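Local atomic coordinates of histidine triad (HIT) protein (Marinobacter aquaeolei, PDB entry 3OHE), a protein that probably acts as a hydrolase of the histidine triad family and binds calcium ions in the crystal. Residues L16-L25 against W34-S42; F73-A81 against L92-G100. All blocks are in the same frame, centred on the assembly; numbering follows the deposited sequence. Where two conformers were deposited one is given.

How the contacts relate
Contacts 1 and 2 are two antiparallel hairpins of one five-stranded sheet, on opposite sides of the chain's centre. They meet where strand 34-39 lies beside strand 92-97: Val-35 O and Leu-37 O face His-94 N and Leu-92 N at distances that make hydrogen bonds probable, and Trp-34 packs on Ile-95. Contact 1 is the more buried. It is mostly aliphatic along its strands, with an arginine gripping a turn at the open end. Contact 2 is only partly buried and more polar, with histidines, an asparagine-arginine pair and a tyrosine. Its strand 77-82 is outermost within the chain and continues the sheet into the second subunit.

Contact 1: L16-L25 against W34-S42; sequences LGESRLCDVL and WVILVPRVS
Arg-40 reaches back to Ser-19 in the turn 19-21 and to Asp-23 in the strand that follows, at the open end of an antiparallel beta hairpin, strands 22-27 and 34-39 of the HIT-fold sheet. Its chain bends at chi3 (-67°), bringing the guanidinium edge-on to its partners. NH2 gives an almost straight bond (176°) to Ser-19 O at 2.9 Å, while NH1 makes a salt bridge to Asp-23 OD1 at 3.0 Å. Both acceptors lie in the guanidinium plane, but the carboxylate is turned 49° from it and is met on its anti side, from out of the carboxylate plane. Leu-21 O lies above one guanidinium face, offset toward its rim, and accepts Arg-40 N at 2.9 Å. Further along, Val-24 and Leu-37 lie side by side, CG2 to CD2 3.8 Å, and Val-24 CG1 meets Val-35 CG1 at 3.6 Å. On this face too, Cys-22 SG rests against Pro-39 CA at 3.7 Å. On the other face, Leu-25 CD1 touches Val-38 CG2 at 3.7 Å, with the calcium-binding Thr-13 close to Leu-25. An ST motif holds the turn itself: Ser-19 OG, also hydrogen-bonded to Glu-61 of helix 52-72, accepts Cys-22 N at 2.9 Å.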
loop_
_atom_site.group_PDB
_atom_site.type_symbol
_atom_site.label_atom_id
_atom_site.label_comp_id
_atom_site.label_asym_id
_atom_site.label_seq_id
_atom_site.Cartn_x
_atom_site.Cartn_y
_atom_site.Cartn_z
ATOM N N LEU A 16 3.394 20.227 1.192
ATOM C CA LEU A 16 2.719 20.538 2.444
ATOM C C LEU A 16 3.682 20.808 3.595
ATOM O O LEU A 16 3.386 21.637 4.484
ATOM C CB LEU A 16 1.806 19.386 2.849
ATOM C CG LEU A 16 0.625 19.134 1.930
ATOM C CD1 LEU A 16 0.051 17.715 2.165
ATOM C CD2 LEU A 16 -0.458 20.213 2.141
ATOM N N GLY A 17 4.814 20.108 3.619
ATOM C CA GLY A 17 5.760 20.228 4.721
ATOM C C GLY A 17 6.736 19.077 4.701
ATOM O O GLY A 17 6.896 18.399 3.660
ATOM N N GLU A 18 7.396 18.892 5.838
ATOM C CA GLU A 18 8.452 17.892 5.982
ATOM C C GLU A 18 8.258 17.141 7.287
ATOM O O GLU A 18 8.159 17.763 8.356
ATOM C CB GLU A 18 9.831 18.577 6.066
ATOM C CG GLU A 18 10.165 19.413 4.862
ATOM C CD GLU A 18 11.438 20.239 4.987
ATOM O OE1 GLU A 18 11.909 20.466 6.119
ATOM O OE2 GLU A 18 11.919 20.662 3.913
ATOM N N SER A 19 8.268 15.826 7.211
ATOM C CA SER A 19 8.404 15.013 8.414
ATOM C C SER A 19 9.902 14.792 8.676
ATOM O O SER A 19 10.759 15.244 7.901
ATOM C CB SER A 19 7.703 13.696 8.230
ATOM O OG SER A 19 8.293 12.950 7.187
ATOM N N ARG A 20 10.225 14.040 9.719
ATOM C CA ARG A 20 11.615 13.746 10.020
ATOM C C ARG A 20 12.289 13.060 8.839
ATOM O O ARG A 20 13.404 13.439 8.448
ATOM C CB ARG A 20 11.730 12.907 11.287
ATOM C CG ARG A 20 13.146 12.887 11.873
ATOM C CD ARG A 20 13.239 12.186 13.208
ATOM N NE ARG A 20 12.400 12.892 14.185
ATOM C CZ ARG A 20 12.239 12.501 15.440
ATOM N NH1 ARG A 20 12.832 11.400 15.874
ATOM N NH2 ARG A 20 11.430 13.188 16.244
ATOM N N LEU A 21 11.604 12.097 8.215
ATOM C CA LEU A 21 12.190 11.342 7.113
ATOM C C LEU A 21 11.759 11.779 5.704
ATOM O O LEU A 21 12.505 11.519 4.753
ATOM C CB LEU A 21 11.830 9.852 7.323
ATOM C CG LEU A 21 12.318 8.838 6.271
ATOM C CD1 LEU A 21 13.843 8.796 6.256
ATOM C CD2 LEU A 21 11.717 7.466 6.568
ATOM N N CYS A 22 10.580 12.382 5.572
ATOM C CA CYS A 22 9.916 12.486 4.275
ATOM C C CYS A 22 9.519 13.887 3.874
ATOM O O CYS A 22 9.142 14.736 4.705
ATOM C CB CYS A 22 8.618 11.666 4.248
ATOM S SG CYS A 22 8.821 9.899 4.588
ATOM N N ASP A 23 9.512 14.127 2.563
ATOM C CA ASP A 23 8.716 15.228 2.041
ATOM C C ASP A 23 7.254 14.823 2.052
ATOM O O ASP A 23 6.890 13.703 1.672
ATOM C CB ASP A 23 9.168 15.590 0.614
ATOM C CG ASP A 23 10.482 16.373 0.577
ATOM O OD1 ASP A 23 11.007 16.818 1.632
ATOM O OD2 ASP A 23 11.011 16.585 -0.563
ATOM N N VAL A 24 6.402 15.760 2.473
ATOM C CA VAL A 24 4.974 15.523 2.598
ATOM C C VAL A 24 4.299 16.328 1.515
ATOM O O VAL A 24 4.361 17.579 1.541
ATOM C CB VAL A 24 4.436 15.882 3.997
ATOM C CG1 VAL A 24 2.957 15.438 4.126
ATOM C CG2 VAL A 24 5.284 15.253 5.081
ATOM N N LEU A 25 3.688 15.639 0.541
ATOM C CA LEU A 25 3.185 16.246 -0.678
ATOM C C LEU A 25 1.692 16.036 -0.796
ATOM O O LEU A 25 1.186 14.967 -0.528
ATOM C CB LEU A 25 3.913 15.637 -1.878
ATOM C CG LEU A 25 5.447 15.658 -1.869
ATOM C CD1 LEU A 25 5.950 15.015 -3.162
ATOM C CD2 LEU A 25 6.018 17.103 -1.649
ATOM N N TRP A 34 -5.535 13.384 -0.569
ATOM C CA TRP A 34 -4.503 12.448 -1.058
ATOM C C TRP A 34 -3.140 13.061 -0.778
ATOM O O TRP A 34 -2.775 14.088 -1.352
ATOM C CB TRP A 34 -4.769 12.199 -2.540
ATOM C CG TRP A 34 -3.878 11.255 -3.274
ATOM C CD1 TRP A 34 -2.711 10.701 -2.895
ATOM C CD2 TRP A 34 -4.143 10.791 -4.590
ATOM N NE1 TRP A 34 -2.226 9.895 -3.911
ATOM C CE2 TRP A 34 -3.087 9.956 -4.978
ATOM C CE3 TRP A 34 -5.160 11.054 -5.513
ATOM C CZ2 TRP A 34 -3.058 9.358 -6.246
ATOM C CZ3 TRP A 34 -5.125 10.454 -6.744
ATOM C CH2 TRP A 34 -4.092 9.618 -7.098
ATOM N N VAL A 35 -2.417 12.433 0.153
ATOM C CA VAL A 35 -1.106 12.909 0.613
ATOM C C VAL A 35 -0.069 11.808 0.352
ATOM O O VAL A 35 -0.341 10.610 0.603
ATOM C CB VAL A 35 -1.163 13.288 2.098
ATOM C CG1 VAL A 35 0.228 13.625 2.653
ATOM C CG2 VAL A 35 -2.132 14.469 2.314
ATOM N N ILE A 36 1.119 12.234 -0.091
ATOM C CA ILE A 36 2.192 11.337 -0.446
ATOM C C ILE A 36 3.355 11.604 0.499
ATOM O O ILE A 36 3.718 12.758 0.720
ATOM C CB ILE A 36 2.579 11.560 -1.917
ATOM C CG1 ILE A 36 1.355 11.305 -2.825
ATOM C CG2 ILE A 36 3.744 10.659 -2.317
ATOM C CD1 ILE A 36 1.606 11.584 -4.269
ATOM N N LEU A 37 3.926 10.531 1.061
ATOM C CA LEU A 37 5.191 10.610 1.799
ATOM C C LEU A 37 6.318 10.130 0.918
ATOM O O LEU A 37 6.244 9.018 0.378
ATOM C CB LEU A 37 5.155 9.750 3.068
ATOM C CG LEU A 37 4.201 10.177 4.164
ATOM C CD1 LEU A 37 4.290 9.181 5.336
ATOM C CD2 LEU A 37 4.513 11.592 4.620
ATOM N N VAL A 38 7.339 10.966 0.747
ATOM C CA VAL A 38 8.508 10.619 -0.071
ATOM C C VAL A 38 9.738 10.616 0.849
ATOM O O VAL A 38 10.253 11.677 1.217
ATOM C CB VAL A 38 8.748 11.578 -1.218
ATOM C CG1 VAL A 38 9.832 10.999 -2.153
ATOM C CG2 VAL A 38 7.443 11.862 -2.005
ATOM N N PRO A 39 10.249 9.417 1.221
ATOM C CA PRO A 39 11.438 9.386 2.065
ATOM C C PRO A 39 12.623 10.041 1.340
ATOM O O PRO A 39 12.866 9.755 0.168
ATOM C CB PRO A 39 11.695 7.881 2.269
ATOM C CG PRO A 39 10.427 7.247 1.990
ATOM C CD PRO A 39 9.697 8.077 0.987
ATOM N N ARG A 40 13.324 10.917 2.056
ATOM C CA ARG A 40 14.432 11.683 1.462
ATOM C C ARG A 40 15.718 10.846 1.495
ATOM O O ARG A 40 16.691 11.182 2.164
ATOM C CB ARG A 40 14.639 12.999 2.189
ATOM C CG ARG A 40 13.505 14.000 1.997
ATOM C CD ARG A 40 13.885 15.361 2.583
ATOM N NE ARG A 40 13.984 15.228 4.021
ATOM C CZ ARG A 40 12.925 15.315 4.831
ATOM N NH1 ARG A 40 11.765 15.762 4.369
ATOM N NH2 ARG A 40 13.013 15.042 6.106
ATOM N N VAL A 41 15.694 9.751 0.765
ATOM C CA VAL A 41 16.802 8.789 0.695
ATOM C C VAL A 41 16.988 8.502 -0.791
ATOM O O VAL A 41 16.050 8.086 -1.460
ATOM C CB VAL A 41 16.497 7.502 1.467
ATOM C CG1 VAL A 41 17.675 6.519 1.353
ATOM C CG2 VAL A 41 16.172 7.787 2.941
ATOM N N SER A 42 18.173 8.730 -1.341
ATOM C CA SER A 42 18.384 8.551 -2.770
ATOM C C SER A 42 18.301 7.085 -3.189
ATOM O O SER A 42 18.677 6.193 -2.443
ATOM C CB SER A 42 19.717 9.166 -3.195
ATOM O OG SER A 42 20.807 8.426 -2.661
#

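Contact 2: F73-A81 against L92-G100; sequences FGGDKMNVA and LHHIVRYQG
Tyr-98 meets the residues that follow helix 52-72 with its ring edge: Phe-73 O lies in the ring plane and accepts the hydroxyl at 2.7 Å, and Gly-74 O comes near the plane 3.4 Å from CE1. The Arg-97 guanidinium likewise receives Asn-79 OD1 at its edge, NH1 to OD1 2.9 Å, with amide and guanidinium almost perpendicular (87°). Bends at chi2 and chi3 fold the arginine back, laying its CG against the Asn-79 amide; Asp-101 takes NE in a salt bridge. At the His-93 ring, Ala-81 O lies near the plane, 3.4 Å from CD2, while ND1 bonds to Trp-34 and Trp-109 packs edge-to-face. Val-80 CG2 comes obliquely to the His-94 ring, whose NE2 is held by Ser-62. Packing is tight where Val-96 CG1 presses on Gly-75 CA at 3.5 Å. Asp-76 and Lys-77 form a classic beta bulge opposite Arg-97, whose O accepts Asp-76 N at 2.9 Å and Lys-77 N at 3.3 Å. Val-80 and Ala-81 extend the ladder into the second subunit. Strand 77-82 thus lies at the middle of the two-subunit sheet, beside strand 92-97, whose His-93, with His-91 two residues earlier, probably belongs to the histidine triad motif.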
loop_
_atom_site.group_PDB
_atom_site.type_symbol
_atom_site.label_atom_id
_atom_site.label_comp_id
_atom_site.label_asym_id
_atom_site.label_seq_id
_atom_site.Cartn_x
_atom_site.Cartn_y
_atom_site.Cartn_z
ATOM N N PHE A 73 -10.394 14.545 8.052
ATOM C CA PHE A 73 -11.231 14.596 6.862
ATOM C C PHE A 73 -12.516 13.753 7.032
ATOM O O PHE A 73 -13.264 13.586 6.091
ATOM C CB PHE A 73 -10.415 14.114 5.636
ATOM C CG PHE A 73 -9.283 15.026 5.266
ATOM C CD1 PHE A 73 -9.549 16.251 4.699
ATOM C CD2 PHE A 73 -7.974 14.682 5.507
ATOM C CE1 PHE A 73 -8.520 17.117 4.361
ATOM C CE2 PHE A 73 -6.953 15.547 5.189
ATOM C CZ PHE A 73 -7.206 16.737 4.624
ATOM N N GLY A 74 -12.767 13.223 8.225
ATOM C CA GLY A 74 -13.958 12.415 8.509
ATOM C C GLY A 74 -14.167 11.285 7.528
ATOM O O GLY A 74 -15.262 11.102 6.991
ATOM N N GLY A 75 -13.104 10.525 7.295
ATOM C CA GLY A 75 -13.136 9.502 6.258
ATOM C C GLY A 75 -13.851 8.231 6.643
ATOM O O GLY A 75 -14.066 7.939 7.830
ATOM N N ASP A 76 -14.226 7.454 5.629
ATOM C CA ASP A 76 -14.776 6.135 5.853
ATOM C C ASP A 76 -13.732 5.015 5.860
ATOM O O ASP A 76 -13.874 4.037 6.606
ATOM C CB ASP A 76 -15.866 5.788 4.838
ATOM C CG ASP A 76 -17.108 6.657 4.972
ATOM O OD1 ASP A 76 -17.419 7.097 6.106
ATOM O OD2 ASP A 76 -17.769 6.943 3.939
ATOM N N LYS A 77 -12.690 5.117 5.035
ATOM C CA LYS A 77 -11.679 4.083 4.880
ATOM C C LYS A 77 -10.418 4.745 4.331
ATOM O O LYS A 77 -10.505 5.621 3.517
ATOM C CB LYS A 77 -12.166 3.010 3.912
ATOM C CG LYS A 77 -11.299 1.775 3.816
ATOM C CD LYS A 77 -11.286 0.942 5.110
ATOM C CE LYS A 77 -10.236 -0.212 5.104
ATOM N NZ LYS A 77 -8.841 0.308 4.847
HETATM N N MSE A 78 -9.256 4.279 4.803
HETATM C CA MSE A 78 -8.000 4.674 4.177
HETATM C C MSE A 78 -7.574 3.729 3.102
HETATM O O MSE A 78 -7.840 2.529 3.167
HETATM C CB MSE A 78 -6.858 4.747 5.202
HETATM C CG MSE A 78 -7.026 5.848 6.201
HETATM SE SE MSE A 78 -7.071 7.655 5.446
HETATM C CE MSE A 78 -5.398 7.867 4.586
ATOM N N ASN A 79 -6.894 4.282 2.107
ATOM C CA ASN A 79 -6.169 3.465 1.117
ATOM C C ASN A 79 -4.697 3.920 1.152
ATOM O O ASN A 79 -4.418 5.117 1.009
ATOM C CB ASN A 79 -6.723 3.647 -0.279
ATOM C CG ASN A 79 -8.117 3.055 -0.528
ATOM O OD1 ASN A 79 -8.595 3.220 -1.667
ATOM N ND2 ASN A 79 -8.740 2.381 0.429
ATOM N N VAL A 80 -3.788 2.977 1.384
ATOM C CA VAL A 80 -2.370 3.247 1.489
ATOM C C VAL A 80 -1.666 2.334 0.505
ATOM O O VAL A 80 -1.960 1.135 0.425
ATOM C CB VAL A 80 -1.854 3.034 2.929
ATOM C CG1 VAL A 80 -0.340 3.345 3.037
ATOM C CG2 VAL A 80 -2.603 3.965 3.911
ATOM N N ALA A 81 -0.743 2.887 -0.293
ATOM C CA ALA A 81 -0.135 2.103 -1.378
ATOM C C ALA A 81 1.219 2.622 -1.785
ATOM O O ALA A 81 1.441 3.831 -1.828
ATOM C CB ALA A 81 -1.048 2.050 -2.641
ATOM N N LEU A 92 4.744 6.956 -0.919
ATOM C CA LEU A 92 3.674 6.211 -0.279
ATOM C C LEU A 92 2.400 7.049 -0.309
ATOM O O LEU A 92 2.348 8.130 0.289
ATOM C CB LEU A 92 4.135 5.843 1.149
ATOM C CG LEU A 92 3.298 4.896 1.981
ATOM C CD1 LEU A 92 3.220 3.519 1.256
ATOM C CD2 LEU A 92 3.857 4.714 3.409
ATOM N N HIS A 93 1.391 6.554 -1.020
ATOM C CA HIS A 93 0.074 7.203 -1.155
ATOM C C HIS A 93 -0.787 6.967 0.058
ATOM O O HIS A 93 -0.862 5.848 0.541
ATOM C CB HIS A 93 -0.674 6.617 -2.359
ATOM C CG HIS A 93 0.012 6.794 -3.666
ATOM N ND1 HIS A 93 -0.029 7.980 -4.353
ATOM C CD2 HIS A 93 0.690 5.911 -4.426
ATOM C CE1 HIS A 93 0.634 7.823 -5.482
ATOM N NE2 HIS A 93 1.082 6.582 -5.550
ATOM N N HIS A 94 -1.461 8.026 0.518
ATOM C CA HIS A 94 -2.442 7.970 1.608
ATOM C C HIS A 94 -3.698 8.702 1.136
ATOM O O HIS A 94 -3.664 9.923 0.968
ATOM C CB HIS A 94 -1.901 8.639 2.878
ATOM C CG HIS A 94 -0.613 8.076 3.365
ATOM N ND1 HIS A 94 0.591 8.330 2.755
ATOM C CD2 HIS A 94 -0.350 7.238 4.383
ATOM C CE1 HIS A 94 1.538 7.658 3.393
ATOM N NE2 HIS A 94 0.998 6.991 4.390
ATOM N N ILE A 95 -4.751 7.932 0.877
ATOM C CA ILE A 95 -5.959 8.487 0.239
ATOM C C ILE A 95 -7.161 8.221 1.145
ATOM O O ILE A 95 -7.423 7.072 1.511
ATOM C CB ILE A 95 -6.196 7.878 -1.140
ATOM C CG1 ILE A 95 -4.911 7.933 -1.998
ATOM C CG2 ILE A 95 -7.359 8.610 -1.841
ATOM C CD1 ILE A 95 -4.972 7.149 -3.281
ATOM N N VAL A 96 -7.835 9.283 1.565
ATOM C CA VAL A 96 -9.084 9.150 2.319
ATOM C C VAL A 96 -10.222 8.831 1.370
ATOM O O VAL A 96 -10.412 9.520 0.373
ATOM C CB VAL A 96 -9.393 10.438 3.126
ATOM C CG1 VAL A 96 -10.731 10.276 3.865
ATOM C CG2 VAL A 96 -8.288 10.770 4.077
ATOM N N ARG A 97 -10.957 7.768 1.691
ATOM C CA ARG A 97 -12.091 7.343 0.873
ATOM C C ARG A 97 -13.409 7.509 1.625
ATOM O O ARG A 97 -13.444 7.435 2.869
ATOM C CB ARG A 97 -11.945 5.858 0.475
ATOM C CG ARG A 97 -10.663 5.531 -0.234
ATOM C CD ARG A 97 -10.467 6.297 -1.528
ATOM N NE ARG A 97 -11.587 6.104 -2.450
ATOM C CZ ARG A 97 -11.694 5.103 -3.306
ATOM N NH1 ARG A 97 -10.770 4.184 -3.395
ATOM N NH2 ARG A 97 -12.769 5.013 -4.080
ATOM N N TYR A 98 -14.472 7.702 0.847
ATOM C CA TYR A 98 -15.814 7.845 1.367
ATOM C C TYR A 98 -16.725 6.939 0.553
ATOM O O TYR A 98 -16.574 6.850 -0.652
ATOM C CB TYR A 98 -16.324 9.282 1.249
ATOM C CG TYR A 98 -15.423 10.327 1.859
ATOM C CD1 TYR A 98 -15.563 10.704 3.174
ATOM C CD2 TYR A 98 -14.466 10.961 1.106
ATOM C CE1 TYR A 98 -14.728 11.675 3.722
ATOM C CE2 TYR A 98 -13.658 11.909 1.619
ATOM C CZ TYR A 98 -13.802 12.299 2.930
ATOM O OH TYR A 98 -12.965 13.271 3.430
ATOM N N GLN A 99 -17.747 6.381 1.196
ATOM C CA GLN A 99 -18.768 5.626 0.455
ATOM C C GLN A 99 -19.434 6.509 -0.616
ATOM O O GLN A 99 -19.925 5.992 -1.629
ATOM C CB GLN A 99 -19.799 5.066 1.425
ATOM C CG GLN A 99 -19.268 4.122 2.492
ATOM C CD GLN A 99 -20.426 3.581 3.326
ATOM O OE1 GLN A 99 -21.335 2.929 2.803
ATOM N NE2 GLN A 99 -20.427 3.901 4.612
ATOM N N GLY A 100 -19.423 7.825 -0.434
ATOM C CA GLY A 100 -20.013 8.723 -1.432
ATOM C C GLY A 100 -19.061 9.230 -2.505
ATOM O O GLY A 100 -19.477 9.961 -3.415
HETATM O O HOH W 1 -19.006 5.017 6.727
#